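Local coordinates for protein TRAP dicarboxylate transporter-DctP subunit (Desulfovibrio salexigens, PDB 4N6D) that probably captures a small organic acid in the periplasm as the solute-binding component of a TRAP transport system, at residues Ala28-Ala40 and Gln85-Tyr97. Residues are numbered along the deposited sequence; the frame is centred on the assembly and turned at random.
With EDO (1,2-ethanediol), chain E.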
# COMPACT_ATOMS: atom_id res chain seq x y z
N ALA A 28 -33.13 3.72 -3.50
CA ALA A 28 -32.30 3.07 -4.50
C ALA A 28 -32.91 1.76 -4.96
O ALA A 28 -33.66 1.12 -4.21
CB ALA A 28 -30.90 2.83 -3.94
N ASP A 29 -32.59 1.36 -6.19
CA ASP A 29 -33.02 0.08 -6.72
C ASP A 29 -31.90 -0.95 -6.68
O ASP A 29 -32.15 -2.13 -6.89
CB ASP A 29 -33.46 0.24 -8.18
CG ASP A 29 -34.69 1.10 -8.33
OD1 ASP A 29 -35.69 0.83 -7.63
OD2 ASP A 29 -34.65 2.06 -9.14
N ILE A 30 -30.68 -0.50 -6.42
CA ILE A 30 -29.52 -1.38 -6.40
C ILE A 30 -28.83 -1.15 -5.07
O ILE A 30 -28.55 0.00 -4.71
CB ILE A 30 -28.53 -1.04 -7.54
CG1 ILE A 30 -29.15 -1.32 -8.92
CG2 ILE A 30 -27.25 -1.84 -7.40
CD1 ILE A 30 -28.40 -0.65 -10.06
N SER A 31 -28.58 -2.22 -4.34
CA SER A 31 -28.00 -2.12 -3.01
C SER A 31 -26.75 -2.97 -2.98
O SER A 31 -26.79 -4.15 -3.32
CB SER A 31 -28.99 -2.63 -1.96
OG SER A 31 -28.50 -2.44 -0.63
N LEU A 32 -25.63 -2.37 -2.61
CA LEU A 32 -24.36 -3.09 -2.62
C LEU A 32 -23.70 -3.07 -1.23
O LEU A 32 -23.58 -2.00 -0.62
CB LEU A 32 -23.41 -2.44 -3.60
CG LEU A 32 -23.90 -2.38 -5.05
CD1 LEU A 32 -23.00 -1.49 -5.88
CD2 LEU A 32 -24.00 -3.80 -5.61
N SER A 33 -23.23 -4.22 -0.77
CA SER A 33 -22.45 -4.29 0.45
C SER A 33 -20.96 -4.22 0.12
O SER A 33 -20.52 -4.78 -0.87
CB SER A 33 -22.74 -5.59 1.21
OG SER A 33 -22.50 -6.69 0.34
N TYR A 34 -20.19 -3.52 0.96
CA TYR A 34 -18.78 -3.29 0.72
C TYR A 34 -18.03 -3.69 2.00
O TYR A 34 -18.10 -3.01 3.04
CB TYR A 34 -18.61 -1.81 0.32
CG TYR A 34 -17.27 -1.35 -0.20
CD1 TYR A 34 -17.21 -0.38 -1.18
CD2 TYR A 34 -16.07 -1.83 0.31
CE1 TYR A 34 -16.00 0.11 -1.65
CE2 TYR A 34 -14.85 -1.35 -0.17
CZ TYR A 34 -14.83 -0.38 -1.14
OH TYR A 34 -13.65 0.14 -1.63
N ALA A 35 -17.37 -4.84 1.93
CA ALA A 35 -16.60 -5.39 3.05
C ALA A 35 -15.20 -4.79 3.06
O ALA A 35 -14.61 -4.59 2.01
CB ALA A 35 -16.53 -6.91 2.94
N ASN A 36 -14.68 -4.53 4.25
CA ASN A 36 -13.34 -3.99 4.40
C ASN A 36 -12.75 -4.48 5.71
O ASN A 36 -13.39 -4.37 6.74
CB ASN A 36 -13.42 -2.46 4.35
CG ASN A 36 -12.28 -1.85 3.60
OD1 ASN A 36 -11.14 -2.32 3.68
ND2 ASN A 36 -12.57 -0.78 2.86
N PHE A 37 -11.55 -5.03 5.68
CA PHE A 37 -11.03 -5.72 6.85
C PHE A 37 -10.44 -4.81 7.98
O PHE A 37 -10.59 -5.14 9.16
CB PHE A 37 -10.01 -6.79 6.43
CG PHE A 37 -8.74 -6.23 5.88
CD1 PHE A 37 -7.71 -5.82 6.73
CD2 PHE A 37 -8.57 -6.09 4.51
CE1 PHE A 37 -6.54 -5.29 6.22
CE2 PHE A 37 -7.40 -5.55 3.99
CZ PHE A 37 -6.38 -5.15 4.85
N PRO A 38 -9.80 -3.70 7.61
CA PRO A 38 -9.14 -2.90 8.65
C PRO A 38 -10.11 -1.98 9.38
O PRO A 38 -11.27 -1.85 8.96
CB PRO A 38 -8.13 -2.07 7.86
CG PRO A 38 -8.78 -1.84 6.56
CD PRO A 38 -9.63 -3.09 6.27
N PRO A 39 -9.67 -1.36 10.48
CA PRO A 39 -10.54 -0.44 11.21
C PRO A 39 -11.03 0.77 10.40
O PRO A 39 -10.35 1.21 9.47
CB PRO A 39 -9.66 0.04 12.36
CG PRO A 39 -8.65 -1.04 12.54
CD PRO A 39 -8.38 -1.55 11.16
N ALA A 40 -12.19 1.29 10.77
CA ALA A 40 -12.81 2.43 10.08
C ALA A 40 -11.90 3.63 9.85
O ALA A 40 -11.97 4.29 8.80
CB ALA A 40 -14.06 2.88 10.84
N GLN A 85 -18.29 -15.60 -3.63
CA GLN A 85 -19.54 -16.28 -3.30
C GLN A 85 -20.74 -15.34 -3.18
O GLN A 85 -21.87 -15.80 -3.09
CB GLN A 85 -19.37 -17.08 -2.01
CG GLN A 85 -18.44 -18.26 -2.18
CD GLN A 85 -18.28 -19.10 -0.93
OE1 GLN A 85 -18.01 -18.58 0.15
NE2 GLN A 85 -18.42 -20.42 -1.08
N GLY A 86 -20.48 -14.03 -3.18
CA GLY A 86 -21.55 -13.05 -3.08
C GLY A 86 -21.97 -12.72 -1.65
O GLY A 86 -22.99 -12.04 -1.45
N GLN A 87 -21.22 -13.19 -0.67
CA GLN A 87 -21.50 -12.83 0.71
C GLN A 87 -21.39 -11.33 0.91
O GLN A 87 -22.09 -10.75 1.76
CB GLN A 87 -20.52 -13.50 1.66
CG GLN A 87 -20.80 -14.92 1.94
CD GLN A 87 -19.82 -15.46 2.93
OE1 GLN A 87 -19.74 -14.97 4.06
NE2 GLN A 87 -19.03 -16.44 2.51
N ALA A 88 -20.48 -10.72 0.15
CA ALA A 88 -20.44 -9.27 -0.00
C ALA A 88 -20.37 -8.99 -1.49
O ALA A 88 -19.83 -9.80 -2.24
CB ALA A 88 -19.24 -8.66 0.69
N ASP A 89 -20.91 -7.85 -1.91
CA ASP A 89 -20.79 -7.47 -3.31
C ASP A 89 -19.40 -6.98 -3.67
O ASP A 89 -18.92 -7.20 -4.78
CB ASP A 89 -21.82 -6.40 -3.68
CG ASP A 89 -23.27 -6.89 -3.50
OD1 ASP A 89 -23.69 -7.78 -4.28
OD2 ASP A 89 -23.95 -6.41 -2.57
N ILE A 90 -18.76 -6.32 -2.71
CA ILE A 90 -17.48 -5.65 -2.92
C ILE A 90 -16.61 -5.89 -1.72
O ILE A 90 -17.10 -6.02 -0.60
CB ILE A 90 -17.69 -4.12 -3.07
CG1 ILE A 90 -18.60 -3.81 -4.25
CG2 ILE A 90 -16.34 -3.39 -3.20
CD1 ILE A 90 -19.07 -2.33 -4.26
N GLY A 91 -15.31 -6.00 -1.95
CA GLY A 91 -14.37 -6.17 -0.85
C GLY A 91 -13.01 -5.59 -1.17
O GLY A 91 -12.68 -5.34 -2.34
N CYS A 92 -12.24 -5.36 -0.11
CA CYS A 92 -10.88 -4.79 -0.16
C CYS A 92 -9.83 -5.84 0.15
O CYS A 92 -9.85 -6.49 1.22
CB CYS A 92 -10.77 -3.67 0.85
SG CYS A 92 -9.13 -2.84 0.83
N VAL A 93 -8.91 -6.02 -0.79
CA VAL A 93 -7.87 -7.02 -0.67
C VAL A 93 -6.49 -6.38 -0.57
O VAL A 93 -6.11 -5.57 -1.41
CB VAL A 93 -7.90 -7.98 -1.86
CG1 VAL A 93 -6.77 -9.01 -1.76
CG2 VAL A 93 -9.27 -8.68 -1.96
N SER A 94 -5.73 -6.76 0.45
CA SER A 94 -4.31 -6.43 0.55
C SER A 94 -3.54 -7.54 -0.14
O SER A 94 -3.47 -8.65 0.37
CB SER A 94 -3.89 -6.32 2.01
OG SER A 94 -2.50 -6.03 2.12
N LEU A 95 -2.97 -7.26 -1.31
CA LEU A 95 -2.43 -8.35 -2.12
C LEU A 95 -1.32 -9.13 -1.42
O LEU A 95 -1.19 -10.34 -1.63
CB LEU A 95 -1.92 -7.84 -3.47
CG LEU A 95 -2.85 -6.93 -4.27
CD1 LEU A 95 -2.21 -6.63 -5.65
CD2 LEU A 95 -4.24 -7.55 -4.48
N ALA A 96 -0.50 -8.44 -0.64
CA ALA A 96 0.65 -9.04 0.02
C ALA A 96 0.26 -10.15 0.98
O ALA A 96 1.09 -11.00 1.31
CB ALA A 96 1.46 -7.97 0.77
N TYR A 97 -0.99 -10.15 1.47
CA TYR A 97 -1.45 -11.17 2.40
C TYR A 97 -1.75 -12.50 1.72
O TYR A 97 -2.00 -13.50 2.40
CB TYR A 97 -2.70 -10.67 3.14
CG TYR A 97 -3.17 -11.57 4.28
CD1 TYR A 97 -2.32 -11.88 5.33
CD2 TYR A 97 -4.45 -12.09 4.30
CE1 TYR A 97 -2.73 -12.70 6.36
CE2 TYR A 97 -4.87 -12.91 5.35
CZ TYR A 97 -4.00 -13.20 6.37
OH TYR A 97 -4.40 -14.03 7.42
C1 EDO E . -7.18 -9.20 3.10
O1 EDO E . -6.27 -9.08 2.01
C2 EDO E . -8.53 -9.41 2.45
O2 EDO E . -8.35 -10.43 1.45
O HOH W 1 -26.36 -6.81 -1.69
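Parallel pairing of strands 30-35 and 90-94, neighbours in the mixed five-stranded sheet of a periplasmic solute-binding fold, illustrates how a reciprocal pair of main-chain-to-side-chain bonds can lead into a short backbone ladder. Ser-33 and Asp-89 grip each other twice. The anti lone pair of Asp-89 OD2 receives Ser-33 N at 2.9 Å, a nearly straight bond (167°), while Asp-89 N donates to Ser-33 OG at 3.0 Å. With chi1 at 56°, the Ser-33 hydroxyl sits between its own backbone N and carbonyl carbon, where it meets the N-H of Asp-89. A water donating to both Ser-31 O and Asp-89 OD2 extends the clasp, and Ser-243 holds OD1, so both carboxylate oxygens are engaged. The ladder follows: Ile-90 N reaches Ser-33 O at 3.0 Å, and Ala-35 N returns to Ile-90 O at 2.8 Å.

Strand 63-68 flanks this pair beyond 30-35, and strand 234-240 beyond 90-94, which places the contact in the middle of the sheet. On the face covered by helix 43-58, Ile-90 CG2 stands 3.6 Å from the centroid of the Tyr-34 ring, only 5° off its normal, a CH-pi contact; the ring of Trp-51 also meets this tyrosine, and Gln-47 is hydrogen-bonded to its OH. Further along, the buried Asn-36 OD1, which has no polar partner, lies 3.2 Å from Cys-92 CB, whereas Asn-36 ND2 donates to Pro-44 O. Cys-92 O meets the edge of the Phe-37 ring in plane, 3.6 Å from CD2.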